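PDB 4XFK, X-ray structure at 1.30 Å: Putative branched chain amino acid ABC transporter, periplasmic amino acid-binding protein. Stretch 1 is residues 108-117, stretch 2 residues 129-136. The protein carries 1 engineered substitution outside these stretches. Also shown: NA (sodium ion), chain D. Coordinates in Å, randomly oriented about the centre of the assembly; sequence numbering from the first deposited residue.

Stretch 1, residues 108-117: KEVLYLNLGA
Stretch 2 (129-136) FYHFRFSP

What holds the two stretches side by side? Strands 111-114 and 131-133 run parallel, their axes 14° apart and 4.8 Å at closest approach, with phi near -90° to -133° and psi 106° to 141°. Y112 pairs with H131, L113 with F132 and N114 with R133, at CA-CA distances of 4.8, 5.2 and 4.7 Å. Four hydrogen bonds form the ladder: Y112 N to Y130 O (2.8 Å), F132 N to Y112 O (3.1 Å), N114 N to F132 O (2.8 Å) and F134 N to N114 O (3.0 Å). Y112 and N114 thus each give and accept one bond, as a parallel register requires.

How do side chains reinforce this ladder? N114 (chi1 t, chi2 5°) sends ND2 to H131 NE2 (3.1 Å), making that nitrogen the acceptor, and also to A117 O (3.1 Å). N114 OD1 accepts from G116 N (3.0 Å) and A117 N (2.8 Å), fastening the turn after the strand. R133 (t, t, p) reaches the same turn, NH2 to A117 O at 2.8 Å. G116 O, in turn, binds sodium NA at 2.3 Å.

Which side chains pack on the face of L113 and F132? Both are m at chi1. L113 CD2 lies 3.8 Å from F134 CE2, near the plane of that ring, and L111 CD2 meets the edge of F132 at CE1 (3.7 Å). L115 CD2 approaches F134 CD2 at 3.8 Å.

What happens on the other face and at the start? Y112 and H131, both t at chi1, set their rings obliquely, centroids 5.4 Å apart and planes at 55°. Y130 (chi1 m, chi2 -83°) offers a ring face to E109, whose CB sits 3.8 Å from the Y130 ring centroid in a CH-pi contact.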

# COMPACT_ATOMS: atom_id res chain seq x y z
N LYS A 108 -13.76 16.76 18.61
CA LYS A 108 -14.13 15.35 18.60
C LYS A 108 -13.76 14.71 17.26
O LYS A 108 -14.45 13.82 16.77
CB LYS A 108 -15.64 15.18 18.82
N GLU A 109 -12.65 15.16 16.69
CA GLU A 109 -12.24 14.71 15.37
C GLU A 109 -11.88 13.23 15.31
O GLU A 109 -11.41 12.64 16.28
CB GLU A 109 -11.07 15.57 14.86
CG GLU A 109 -11.44 17.02 14.60
CD GLU A 109 -11.29 17.92 15.82
OE1 GLU A 109 -11.07 17.41 16.94
OE2 GLU A 109 -11.38 19.16 15.65
N VAL A 110 -12.10 12.64 14.13
CA VAL A 110 -11.78 11.24 13.86
C VAL A 110 -10.56 11.19 12.94
O VAL A 110 -10.43 12.00 12.02
CB VAL A 110 -13.01 10.55 13.21
CG1 VAL A 110 -12.66 9.16 12.67
CG2 VAL A 110 -14.16 10.46 14.21
N LEU A 111 -9.66 10.25 13.21
CA LEU A 111 -8.48 10.04 12.38
C LEU A 111 -8.71 8.96 11.34
O LEU A 111 -9.33 7.94 11.62
CB LEU A 111 -7.29 9.61 13.24
CG LEU A 111 -6.52 10.68 14.00
CD1 LEU A 111 -5.73 10.05 15.13
CD2 LEU A 111 -5.61 11.41 13.03
N TYR A 112 -8.18 9.18 10.14
CA TYR A 112 -8.17 8.15 9.11
C TYR A 112 -6.71 7.73 8.89
O TYR A 112 -5.90 8.50 8.37
CB TYR A 112 -8.83 8.66 7.83
CG TYR A 112 -8.70 7.76 6.61
CD1 TYR A 112 -8.61 6.37 6.73
CD2 TYR A 112 -8.69 8.32 5.33
CE1 TYR A 112 -8.48 5.57 5.60
CE2 TYR A 112 -8.56 7.53 4.22
CZ TYR A 112 -8.46 6.17 4.35
OH TYR A 112 -8.32 5.41 3.21
N LEU A 113 -6.38 6.52 9.34
CA LEU A 113 -5.08 5.93 9.05
C LEU A 113 -5.19 5.10 7.78
O LEU A 113 -5.79 4.02 7.76
CB LEU A 113 -4.61 5.05 10.21
CG LEU A 113 -4.62 5.71 11.59
CD1 LEU A 113 -4.06 4.73 12.60
CD2 LEU A 113 -3.84 7.01 11.62
N ASN A 114 -4.64 5.65 6.72
CA ASN A 114 -4.67 5.03 5.41
C ASN A 114 -3.46 4.12 5.29
O ASN A 114 -2.32 4.57 5.19
CB ASN A 114 -4.68 6.14 4.37
CG ASN A 114 -4.42 5.64 2.96
OD1 ASN A 114 -4.32 4.44 2.72
ND2 ASN A 114 -4.31 6.58 2.02
N LEU A 115 -3.70 2.82 5.35
CA LEU A 115 -2.60 1.87 5.37
C LEU A 115 -2.25 1.31 4.00
O LEU A 115 -1.40 0.41 3.91
CB LEU A 115 -2.91 0.71 6.33
CG LEU A 115 -3.07 1.06 7.82
CD1 LEU A 115 -3.25 -0.20 8.64
CD2 LEU A 115 -1.87 1.85 8.34
N GLY A 116 -2.86 1.82 2.93
CA GLY A 116 -2.51 1.29 1.63
C GLY A 116 -3.28 1.75 0.41
O GLY A 116 -3.14 1.12 -0.65
N ALA A 117 -4.10 2.79 0.51
CA ALA A 117 -4.74 3.34 -0.68
C ALA A 117 -3.75 4.31 -1.30
O ALA A 117 -3.37 5.30 -0.66
CB ALA A 117 -6.02 4.03 -0.31
N PHE A 129 -5.56 17.29 7.58
CA PHE A 129 -4.77 17.04 8.77
C PHE A 129 -5.06 15.69 9.42
O PHE A 129 -4.19 15.08 10.03
CB PHE A 129 -4.97 18.17 9.78
CG PHE A 129 -4.15 18.03 11.03
CD1 PHE A 129 -2.80 18.35 11.05
CD2 PHE A 129 -4.74 17.57 12.20
CE1 PHE A 129 -2.06 18.22 12.21
CE2 PHE A 129 -4.00 17.44 13.36
CZ PHE A 129 -2.66 17.76 13.37
N TYR A 130 -6.29 15.20 9.29
CA TYR A 130 -6.69 13.98 10.00
C TYR A 130 -6.60 12.72 9.14
O TYR A 130 -7.05 11.66 9.56
CB TYR A 130 -8.07 14.16 10.66
CG TYR A 130 -8.03 15.16 11.80
CD1 TYR A 130 -7.61 14.78 13.08
CD2 TYR A 130 -8.35 16.50 11.59
CE1 TYR A 130 -7.55 15.70 14.12
CE2 TYR A 130 -8.29 17.43 12.62
CZ TYR A 130 -7.89 17.03 13.88
OH TYR A 130 -7.83 17.95 14.90
N HIS A 131 -6.03 12.85 7.95
CA HIS A 131 -5.62 11.71 7.15
C HIS A 131 -4.10 11.55 7.22
O HIS A 131 -3.35 12.54 7.13
CB HIS A 131 -6.06 11.87 5.69
CG HIS A 131 -5.33 10.97 4.72
ND1 HIS A 131 -4.20 11.37 4.05
CD2 HIS A 131 -5.58 9.70 4.31
CE1 HIS A 131 -3.76 10.39 3.29
NE2 HIS A 131 -4.58 9.36 3.42
N PHE A 132 -3.66 10.31 7.36
CA PHE A 132 -2.24 9.97 7.29
C PHE A 132 -2.09 8.77 6.38
O PHE A 132 -2.80 7.77 6.56
CB PHE A 132 -1.69 9.60 8.67
CG PHE A 132 -1.57 10.76 9.61
CD1 PHE A 132 -2.66 11.20 10.33
CD2 PHE A 132 -0.35 11.40 9.77
CE1 PHE A 132 -2.54 12.27 11.21
CE2 PHE A 132 -0.22 12.46 10.65
CZ PHE A 132 -1.32 12.90 11.37
N ARG A 133 -1.15 8.84 5.44
CA ARG A 133 -0.86 7.70 4.57
C ARG A 133 0.46 7.04 4.96
O ARG A 133 1.51 7.71 5.02
CB ARG A 133 -0.84 8.08 3.09
CG ARG A 133 -0.25 6.97 2.22
CD ARG A 133 -0.78 6.93 0.81
NE ARG A 133 -0.51 8.14 0.05
CZ ARG A 133 -1.19 8.46 -1.04
NH1 ARG A 133 -0.92 9.58 -1.70
NH2 ARG A 133 -2.17 7.66 -1.45
N PHE A 134 0.40 5.74 5.23
CA PHE A 134 1.56 4.99 5.71
C PHE A 134 2.22 4.11 4.64
O PHE A 134 3.27 3.50 4.88
CB PHE A 134 1.17 4.16 6.93
CG PHE A 134 0.76 5.00 8.10
CD1 PHE A 134 1.70 5.45 9.01
CD2 PHE A 134 -0.56 5.38 8.26
CE1 PHE A 134 1.32 6.23 10.10
CE2 PHE A 134 -0.95 6.17 9.33
CZ PHE A 134 -0.01 6.59 10.25
N SER A 135 1.60 4.09 3.47
CA SER A 135 2.02 3.23 2.38
C SER A 135 2.69 4.04 1.27
O SER A 135 2.72 5.28 1.32
CB SER A 135 0.79 2.54 1.81
OG SER A 135 -0.07 3.50 1.21
N PRO A 136 3.22 3.36 0.24
CA PRO A 136 3.60 4.11 -0.96
C PRO A 136 2.39 4.77 -1.63
O PRO A 136 1.23 4.60 -1.23
CB PRO A 136 4.20 3.04 -1.88
CG PRO A 136 4.65 1.95 -0.94
CD PRO A 136 3.60 1.94 0.14
NA NA D . -3.89 -1.02 -0.89
O HOH W 1 -2.01 -1.38 -2.10
O HOH W 2 -5.04 -2.41 -2.18